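Local coordinates for adhesion and penetration protein autotransporter (Haemophilus influenzae, PDB 3SYJ) that promotes bacterial adherence, invasion and aggregation through its self-associating passenger domain, which carries a probable serine protease joined to a long beta-helix, at residues H92-K97 / L121-T126; S55-A60 / T78-G83; L404-K409 / I424-G429. All blocks are in the same frame, centred on the assembly; numbering follows the deposited sequence.

Contact 1: residues H92-K97 / L121-T126; sequences HRFTYK and LHKFVT
Val125 lays its CG2 methyl over the Tyr96 ring, 3.7 Å from the ring centroid and 6° off the normal, a CH-pi contact at the middle of the face. Phe94 CD2 covers the centre of the opposite face, so the phenol is sandwiched between a methyl and a neighbouring ring atom. Tyr96 OH accepts a weak but fairly straight hydrogen bond from Thr126 N at 3.3 Å. At the other end of the side chain, Tyr96 CB meets Leu121 CD1 at 4.0 Å. His122 forms the second cluster. Its CG sits between backbone N and carbonyl carbon (chi1 83°), which places the ring beside Lys97 and Phe94, layered between Lys123 CG over the centre of one face and Lys97 CG, nearer the rim, on the other. The rings of Phe94 and His122 meet tip to tip, rim to rim, with nearly parallel planes (7°), neither over the other's face, CE2 to CE1 3.9 Å. Strands 96-100 and 120-121 are antiparallel neighbours in a small sheet of the S6-type peptidase domain, and the chain leaves that sheet here: His122 N still reaches Lys97 O at 2.8 Å, a bent, weak bond, while Leu121 CA approaches the same oxygen at 3.1 Å. Beyond His122 the segment lies against the beta-helix. The Lys123 chain is bent at chi2; its NZ makes a salt bridge to Asp402 and hydrogen bonds to the carbonyls of Arg403 and Gly381. Tyr96 OH is further fixed by Glu127 and Arg403, and Thr126 OG1 bonds to Ser425 OG.

Contact 2: residues S55-A60 / T78-G83; sequences SRNGVA and TDVDFG
Asn57 OD1 is gripped from opposite faces of its amide plane, by Ser55 OG at 2.7 Å and by Val59 N at 3.0 Å. The bond from Val59 N closes an Asx turn upon the type I beta turn Ser55-Gly58, in which Gly58 N reaches Ser55 O; Gly58, at positive phi, suits the bend that follows. This turn of the chymotrypsin-like (clan PA) S6 peptidase domain is set against residues 78-83, which include strand 79-80, outermost within this chain in a small antiparallel sheet. The ND2 branch of Asn57 reaches the strand through water 2, weakly bonded to ND2 and donating to Asp79 O. Water 1 accepts from Asn57 N and donates to Asp81 OD1 at 2.6 Å. The direct backbone tie is Arg56 N to Asp81 O, 2.9 Å and nearly straight at 172°. Arg56 then crosses Asp81 at about a right angle, its CB 3.2 Å from Asp81 OD1; this is contact through the aliphatic part, as the guanidinium passes on. The chain is bent at chi2 and chi3, the latter setting NE, and NE and NH2 each give Gly83 O a weak hydrogen bond, while NH1 makes a salt bridge with Glu17. The apolar side is smaller: Val80 CB and CG1 abut Ser55 CB, with Ala60 CB more distant and Ile68 of strand 67-69 touching both Val80 and Ala60. At the start of the turn, the Phe82 ring approaches the backbone obliquely, CE1 lying 3.9 Å from Ser55 CA.

Contact 3: residues L404-K409 / I424-G429; sequences LSKIGK and ISVGDG
Leu404 and Ser425 are joined in the backbone pairing of two parallel strands, 404-407 and 424-427, whose axes come within 4.8 Å at 16°. Ser425 N donates to Leu404 O at 2.8 Å, and Lys406 N returns a bond to Ser425 O; both are close to straight. Lys406 O then takes Gly427 N at 3.0 Å and, weakly, Asp428 N, so one carbonyl receives two successive amides where segment 424-429 turns its corner at 428-429. Apolar contact lies on the face of Leu404, Lys406, Ile424 and Val426. Leu404 and Ile424 run side by side, CD2 to CD1 3.8 Å, each with its main branch anti to the backbone N. The aliphatic part of Lys406 continues this row, CG 4.3 Å from Val426 CG1. Its polar end is buried but well supplied: the chain bends at chi2 (83°) and chi4 (72°), and NZ donates to Asp428 O at 3.0 Å and Ile407 O at 2.8 Å, with Gly410 O a further partner. The ammonium stands above both carbonyl planes of the first two, linking the end of strand 404-407 to that corner. Water-mediated contacts gather at the Asp428 carboxylate: OD2 is joined through separate waters to Gly408 N and Lys409 NZ, and OD1 through another to Lys409 NZ. Strands 403-407 and 423-427 belong to successive turns of the right-handed parallel beta-helix of the autotransporter passenger domain. Strand 384-386 flanks 403-407 on one side, and 449-452 flanks 423-427 on the other. Val431 of strand 430-433 packs against Lys406, Ile424 and Val426 in the helix interior, while the Ser405 and Ser425 hydroxyls bond outward to Phe124 O and Thr126 OG1 of the peptidase domain.

The three contacts run from the peptidase domain to the beta-helix. Contacts 2 and 1, their centres 10 Å apart, are joined through a small sheet in which strand 79-80 pairs with 96-100, Tyr96 O lying 2.9 Å from Val80 N. Contact 1 reaches contact 3, 12 Å away between centres, through its 121-126 segment: Thr126 OG1 is 2.7 Å from Ser425 OG, and Phe124 CD2 packs against Ile407 CD1 at 3.4 Å. Contacts 2 and 3 do not touch, their nearest atoms being about 10 Å apart, so contact 1 lies between them. In contact 2 the side chain of Ala60 is about 11 Å from that of Ser218, the probable catalytic serine.

Contact 1: residues H92-K97 / L121-T126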
loop_
_atom_site.group_PDB
_atom_site.type_symbol
_atom_site.label_atom_id
_atom_site.label_comp_id
_atom_site.label_asym_id
_atom_site.label_seq_id
_atom_site.Cartn_x
_atom_site.Cartn_y
_atom_site.Cartn_z
ATOM N N HIS A 92 -10.282 27.890 46.948
ATOM C CA HIS A 92 -10.076 27.781 48.387
ATOM C C HIS A 92 -9.042 28.785 48.878
ATOM O O HIS A 92 -8.053 28.416 49.527
ATOM C CB HIS A 92 -9.634 26.366 48.753
ATOM C CG HIS A 92 -10.682 25.331 48.505
ATOM N ND1 HIS A 92 -11.529 24.879 49.494
ATOM C CD2 HIS A 92 -11.039 24.681 47.375
ATOM C CE1 HIS A 92 -12.355 23.982 48.985
ATOM N NE2 HIS A 92 -12.079 23.843 47.701
ATOM N N ARG A 93 -9.262 30.060 48.567
ATOM C CA ARG A 93 -8.337 31.088 49.018
ATOM C C ARG A 93 -8.208 31.043 50.546
ATOM O O ARG A 93 -9.186 30.826 51.264
ATOM C CB ARG A 93 -8.758 32.472 48.527
ATOM C CG ARG A 93 -7.581 33.415 48.352
ATOM C CD ARG A 93 -8.026 34.822 47.977
ATOM N NE ARG A 93 -8.290 34.968 46.549
ATOM C CZ ARG A 93 -9.470 35.306 46.045
ATOM N NH1 ARG A 93 -10.504 35.541 46.850
ATOM N NH2 ARG A 93 -9.616 35.417 44.734
ATOM N N PHE A 94 -6.989 31.223 51.032
ATOM C CA PHE A 94 -6.714 31.063 52.450
ATOM C C PHE A 94 -6.403 32.405 53.103
ATOM O O PHE A 94 -5.672 33.222 52.546
ATOM C CB PHE A 94 -5.560 30.084 52.642
ATOM C CG PHE A 94 -5.323 29.693 54.068
ATOM C CD1 PHE A 94 -6.138 28.762 54.692
ATOM C CD2 PHE A 94 -4.273 30.245 54.782
ATOM C CE1 PHE A 94 -5.918 28.401 56.012
ATOM C CE2 PHE A 94 -4.046 29.889 56.090
ATOM C CZ PHE A 94 -4.871 28.962 56.712
ATOM N N THR A 95 -6.966 32.628 54.285
ATOM C CA THR A 95 -6.731 33.859 55.016
ATOM C C THR A 95 -5.544 33.699 55.956
ATOM O O THR A 95 -5.636 33.004 56.971
ATOM C CB THR A 95 -7.990 34.283 55.805
ATOM O OG1 THR A 95 -9.104 34.403 54.905
ATOM C CG2 THR A 95 -7.770 35.620 56.498
ATOM N N TYR A 96 -4.417 34.312 55.602
ATOM C CA TYR A 96 -3.240 34.287 56.459
ATOM C C TYR A 96 -3.323 35.425 57.466
ATOM O O TYR A 96 -3.448 36.580 57.076
ATOM C CB TYR A 96 -1.961 34.408 55.622
ATOM C CG TYR A 96 -1.738 33.216 54.719
ATOM C CD1 TYR A 96 -1.151 32.052 55.205
ATOM C CD2 TYR A 96 -2.125 33.250 53.388
ATOM C CE1 TYR A 96 -0.966 30.952 54.385
ATOM C CE2 TYR A 96 -1.938 32.171 52.564
ATOM C CZ TYR A 96 -1.362 31.020 53.069
ATOM O OH TYR A 96 -1.186 29.946 52.244
ATOM N N LYS A 97 -3.245 35.102 58.756
ATOM C CA LYS A 97 -3.407 36.103 59.817
ATOM C C LYS A 97 -2.097 36.676 60.335
ATOM O O LYS A 97 -1.148 35.947 60.595
ATOM C CB LYS A 97 -4.165 35.510 61.007
ATOM C CG LYS A 97 -5.551 34.989 60.689
ATOM C CD LYS A 97 -6.121 34.195 61.863
ATOM C CE LYS A 97 -7.447 33.538 61.498
ATOM N NZ LYS A 97 -8.014 32.759 62.635
ATOM N N LEU A 121 3.018 36.081 59.775
ATOM C CA LEU A 121 1.736 35.425 59.519
ATOM C C LEU A 121 1.625 34.148 60.344
ATOM O O LEU A 121 2.626 33.617 60.795
ATOM C CB LEU A 121 1.611 35.097 58.034
ATOM C CG LEU A 121 1.797 36.305 57.117
ATOM C CD1 LEU A 121 1.734 35.892 55.649
ATOM C CD2 LEU A 121 0.755 37.360 57.428
ATOM N N HIS A 122 0.410 33.654 60.540
ATOM C CA HIS A 122 0.221 32.503 61.411
ATOM C C HIS A 122 0.518 31.170 60.721
ATOM O O HIS A 122 0.707 30.159 61.394
ATOM C CB HIS A 122 -1.166 32.516 62.083
ATOM C CG HIS A 122 -2.274 31.966 61.236
ATOM N ND1 HIS A 122 -2.570 32.452 59.980
ATOM C CD2 HIS A 122 -3.184 30.993 61.486
ATOM C CE1 HIS A 122 -3.599 31.790 59.485
ATOM N NE2 HIS A 122 -3.990 30.896 60.378
ATOM N N LYS A 123 0.587 31.180 59.389
ATOM C CA LYS A 123 0.902 29.973 58.624
ATOM C C LYS A 123 1.947 30.233 57.545
ATOM O O LYS A 123 2.046 31.351 57.040
ATOM C CB LYS A 123 -0.355 29.428 57.955
ATOM C CG LYS A 123 -1.387 28.852 58.907
ATOM C CD LYS A 123 -0.969 27.506 59.458
ATOM C CE LYS A 123 -2.075 26.925 60.331
ATOM N NZ LYS A 123 -1.758 25.544 60.806
ATOM N N PHE A 124 2.720 29.206 57.187
ATOM C CA PHE A 124 3.595 29.284 56.014
ATOM C C PHE A 124 2.718 29.472 54.783
ATOM O O PHE A 124 1.716 28.775 54.629
ATOM C CB PHE A 124 4.414 28.008 55.820
ATOM C CG PHE A 124 5.502 27.805 56.838
ATOM C CD1 PHE A 124 5.813 28.788 57.755
ATOM C CD2 PHE A 124 6.238 26.624 56.848
ATOM C CE1 PHE A 124 6.829 28.588 58.684
ATOM C CE2 PHE A 124 7.258 26.423 57.770
ATOM C CZ PHE A 124 7.552 27.403 58.689
ATOM N N VAL A 125 3.088 30.403 53.904
ATOM C CA VAL A 125 2.322 30.629 52.683
ATOM C C VAL A 125 2.715 29.625 51.607
ATOM O O VAL A 125 3.890 29.478 51.293
ATOM C CB VAL A 125 2.506 32.069 52.144
ATOM C CG1 VAL A 125 1.831 32.219 50.771
ATOM C CG2 VAL A 125 1.975 33.094 53.147
ATOM N N THR A 126 1.728 28.941 51.040
ATOM C CA THR A 126 1.991 27.863 50.089
ATOM C C THR A 126 1.766 28.269 48.627
ATOM O O THR A 126 2.299 27.639 47.717
ATOM C CB THR A 126 1.078 26.661 50.373
ATOM O OG1 THR A 126 -0.289 27.099 50.375
ATOM C CG2 THR A 126 1.423 26.017 51.734
#

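Contact 2: residues S55-A60 / T78-G83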
loop_
_atom_site.group_PDB
_atom_site.type_symbol
_atom_site.label_atom_id
_atom_site.label_comp_id
_atom_site.label_asym_id
_atom_site.label_seq_id
_atom_site.Cartn_x
_atom_site.Cartn_y
_atom_site.Cartn_z
ATOM N N SER A 55 -0.045 40.643 47.958
ATOM C CA SER A 55 -1.330 40.293 48.536
ATOM C C SER A 55 -2.441 40.815 47.638
ATOM O O SER A 55 -2.289 41.840 46.985
ATOM C CB SER A 55 -1.467 40.849 49.953
ATOM O OG SER A 55 -1.473 42.262 49.940
ATOM N N ARG A 56 -3.552 40.094 47.603
ATOM C CA ARG A 56 -4.721 40.506 46.840
ATOM C C ARG A 56 -5.151 41.949 47.120
ATOM O O ARG A 56 -5.663 42.627 46.234
ATOM C CB ARG A 56 -5.888 39.575 47.152
ATOM C CG ARG A 56 -5.823 38.229 46.461
ATOM C CD ARG A 56 -6.330 38.381 45.043
ATOM N NE ARG A 56 -5.235 38.289 44.102
ATOM C CZ ARG A 56 -5.187 38.912 42.930
ATOM N NH1 ARG A 56 -6.168 39.723 42.541
ATOM N NH2 ARG A 56 -4.126 38.735 42.153
ATOM N N ASN A 57 -4.979 42.417 48.351
ATOM C CA ASN A 57 -5.410 43.773 48.686
ATOM C C ASN A 57 -4.360 44.828 48.358
ATOM O O ASN A 57 -4.553 46.006 48.636
ATOM C CB ASN A 57 -5.827 43.876 50.154
ATOM C CG ASN A 57 -4.679 43.642 51.099
ATOM O OD1 ASN A 57 -3.515 43.807 50.734
ATOM N ND2 ASN A 57 -4.996 43.255 52.329
ATOM N N GLY A 58 -3.248 44.393 47.775
ATOM C CA GLY A 58 -2.249 45.304 47.257
ATOM C C GLY A 58 -1.366 46.014 48.266
ATOM O O GLY A 58 -0.458 46.745 47.875
ATOM N N VAL A 59 -1.597 45.821 49.558
ATOM C CA VAL A 59 -0.825 46.602 50.523
ATOM C C VAL A 59 0.420 45.890 51.057
ATOM O O VAL A 59 1.158 46.462 51.863
ATOM C CB VAL A 59 -1.683 47.099 51.707
ATOM C CG1 VAL A 59 -2.887 47.882 51.201
ATOM C CG2 VAL A 59 -2.120 45.938 52.569
ATOM N N ALA A 60 0.673 44.659 50.613
ATOM C CA ALA A 60 1.833 43.920 51.133
ATOM C C ALA A 60 2.441 42.914 50.167
ATOM O O ALA A 60 1.802 42.480 49.202
ATOM C CB ALA A 60 1.492 43.238 52.459
ATOM N N THR A 78 -5.613 42.959 59.221
ATOM C CA THR A 78 -5.193 41.932 60.173
ATOM C C THR A 78 -4.814 40.629 59.483
ATOM O O THR A 78 -4.443 39.662 60.141
ATOM C CB THR A 78 -6.314 41.630 61.173
ATOM O OG1 THR A 78 -7.503 41.277 60.453
ATOM C CG2 THR A 78 -6.598 42.846 62.020
ATOM N N ASP A 79 -4.912 40.604 58.158
ATOM C CA ASP A 79 -4.634 39.393 57.396
ATOM C C ASP A 79 -4.408 39.697 55.923
ATOM O O ASP A 79 -4.720 40.792 55.448
ATOM C CB ASP A 79 -5.780 38.389 57.561
ATOM C CG ASP A 79 -7.140 39.007 57.319
ATOM O OD1 ASP A 79 -7.328 39.634 56.257
ATOM O OD2 ASP A 79 -8.025 38.862 58.188
ATOM N N VAL A 80 -3.854 38.725 55.204
ATOM C CA VAL A 80 -3.642 38.868 53.770
ATOM C C VAL A 80 -4.035 37.582 53.071
ATOM O O VAL A 80 -4.136 36.533 53.706
ATOM C CB VAL A 80 -2.171 39.205 53.431
ATOM C CG1 VAL A 80 -1.832 40.628 53.873
ATOM C CG2 VAL A 80 -1.224 38.204 54.072
ATOM N N ASP A 81 -4.265 37.653 51.765
ATOM C CA ASP A 81 -4.449 36.435 50.987
ATOM C C ASP A 81 -3.805 36.577 49.620
ATOM O O ASP A 81 -3.430 37.675 49.221
ATOM C CB ASP A 81 -5.931 36.031 50.885
ATOM C CG ASP A 81 -6.793 37.095 50.240
ATOM O OD1 ASP A 81 -6.301 38.225 50.016
ATOM O OD2 ASP A 81 -7.974 36.801 49.965
ATOM N N PHE A 82 -3.684 35.465 48.906
ATOM C CA PHE A 82 -2.901 35.427 47.682
ATOM C C PHE A 82 -3.598 34.602 46.620
ATOM O O PHE A 82 -4.560 33.896 46.909
ATOM C CB PHE A 82 -1.524 34.822 47.960
ATOM C CG PHE A 82 -0.750 35.539 49.029
ATOM C CD1 PHE A 82 0.060 36.617 48.712
ATOM C CD2 PHE A 82 -0.830 35.130 50.352
ATOM C CE1 PHE A 82 0.775 37.282 49.697
ATOM C CE2 PHE A 82 -0.127 35.784 51.339
ATOM C CZ PHE A 82 0.684 36.865 51.010
ATOM N N GLY A 83 -3.107 34.689 45.388
ATOM C CA GLY A 83 -3.634 33.879 44.308
ATOM C C GLY A 83 -4.197 34.713 43.181
ATOM O O GLY A 83 -3.662 35.772 42.845
HETATM O O HOH W 1 -5.137 40.428 50.823
HETATM O O HOH W 2 -6.549 42.758 54.423
#

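Contact 3: residues L404-K409 / I424-G429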
loop_
_atom_site.group_PDB
_atom_site.type_symbol
_atom_site.label_atom_id
_atom_site.label_comp_id
_atom_site.label_asym_id
_atom_site.label_seq_id
_atom_site.Cartn_x
_atom_site.Cartn_y
_atom_site.Cartn_z
ATOM N N LEU A 404 -2.583 22.346 57.483
ATOM C CA LEU A 404 -1.138 22.200 57.536
ATOM C C LEU A 404 -0.539 22.724 56.233
ATOM O O LEU A 404 -1.023 22.396 55.151
ATOM C CB LEU A 404 -0.746 20.732 57.781
ATOM C CG LEU A 404 0.745 20.408 57.966
ATOM C CD1 LEU A 404 0.963 19.198 58.879
ATOM C CD2 LEU A 404 1.465 20.203 56.628
ATOM N N SER A 405 0.497 23.554 56.352
ATOM C CA SER A 405 1.222 24.093 55.203
ATOM C C SER A 405 2.507 23.313 54.940
ATOM O O SER A 405 3.402 23.264 55.792
ATOM C CB SER A 405 1.584 25.556 55.453
ATOM O OG SER A 405 0.432 26.375 55.498
ATOM N N LYS A 406 2.603 22.714 53.761
ATOM C CA LYS A 406 3.791 21.949 53.394
ATOM C C LYS A 406 4.576 22.669 52.316
ATOM O O LYS A 406 4.075 22.890 51.214
ATOM C CB LYS A 406 3.420 20.536 52.922
ATOM C CG LYS A 406 4.455 19.885 51.984
ATOM C CD LYS A 406 5.589 19.230 52.754
ATOM C CE LYS A 406 6.650 18.622 51.831
ATOM N NZ LYS A 406 7.484 19.647 51.149
ATOM N N ILE A 407 5.806 23.043 52.644
ATOM C CA ILE A 407 6.677 23.704 51.682
ATOM C C ILE A 407 8.044 23.035 51.662
ATOM O O ILE A 407 8.252 22.028 52.329
ATOM C CB ILE A 407 6.827 25.217 51.968
ATOM C CG1 ILE A 407 7.363 25.461 53.379
ATOM C CG2 ILE A 407 5.501 25.928 51.790
ATOM C CD1 ILE A 407 7.574 26.934 53.686
ATOM N N GLY A 408 8.974 23.596 50.900
ATOM C CA GLY A 408 10.267 22.970 50.712
ATOM C C GLY A 408 10.211 21.928 49.608
ATOM O O GLY A 408 9.152 21.355 49.320
ATOM N N LYS A 409 11.354 21.686 48.977
ATOM C CA LYS A 409 11.419 20.743 47.870
ATOM C C LYS A 409 11.395 19.284 48.331
ATOM O O LYS A 409 11.251 18.385 47.509
ATOM C CB LYS A 409 12.677 20.986 47.035
ATOM C CG LYS A 409 12.709 22.311 46.292
ATOM C CD LYS A 409 14.035 22.463 45.569
ATOM C CE LYS A 409 14.159 23.832 44.928
ATOM N NZ LYS A 409 13.071 24.065 43.932
ATOM N N ILE A 424 -4.704 19.891 54.545
ATOM C CA ILE A 424 -3.356 20.228 54.102
ATOM C C ILE A 424 -3.335 21.079 52.838
ATOM O O ILE A 424 -4.179 20.920 51.948
ATOM C CB ILE A 424 -2.513 18.956 53.872
ATOM C CG1 ILE A 424 -1.053 19.314 53.553
ATOM C CG2 ILE A 424 -3.124 18.114 52.764
ATOM C CD1 ILE A 424 -0.076 18.177 53.773
ATOM N N SER A 425 -2.370 21.993 52.770
ATOM C CA SER A 425 -2.069 22.692 51.522
ATOM C C SER A 425 -0.648 22.352 51.094
ATOM O O SER A 425 0.311 22.638 51.811
ATOM C CB SER A 425 -2.229 24.206 51.678
ATOM O OG SER A 425 -1.792 24.881 50.515
ATOM N N VAL A 426 -0.514 21.733 49.929
ATOM C CA VAL A 426 0.787 21.302 49.448
ATOM C C VAL A 426 1.334 22.315 48.449
ATOM O O VAL A 426 0.940 22.330 47.276
ATOM C CB VAL A 426 0.693 19.919 48.777
ATOM C CG1 VAL A 426 2.096 19.415 48.378
ATOM C CG2 VAL A 426 -0.018 18.934 49.701
ATOM N N GLY A 427 2.240 23.165 48.918
ATOM C CA GLY A 427 2.761 24.242 48.093
ATOM C C GLY A 427 4.015 23.858 47.329
ATOM O O GLY A 427 4.235 24.320 46.211
ATOM N N ASP A 428 4.837 22.993 47.922
ATOM C CA ASP A 428 6.131 22.663 47.328
ATOM C C ASP A 428 6.553 21.237 47.677
ATOM O O ASP A 428 6.175 20.702 48.723
ATOM C CB ASP A 428 7.197 23.669 47.793
ATOM C CG ASP A 428 8.401 23.716 46.869
ATOM O OD1 ASP A 428 8.424 22.961 45.871
ATOM O OD2 ASP A 428 9.330 24.509 47.139
ATOM N N GLY A 429 7.326 20.617 46.794
ATOM C CA GLY A 429 7.863 19.296 47.070
ATOM C C GLY A 429 6.826 18.197 46.940
ATOM O O GLY A 429 5.918 18.284 46.115
HETATM O O HOH W 3 9.111 25.892 49.261
HETATM O O HOH W 4 11.383 25.555 45.901
HETATM O O HOH W 5 10.239 23.310 43.758
#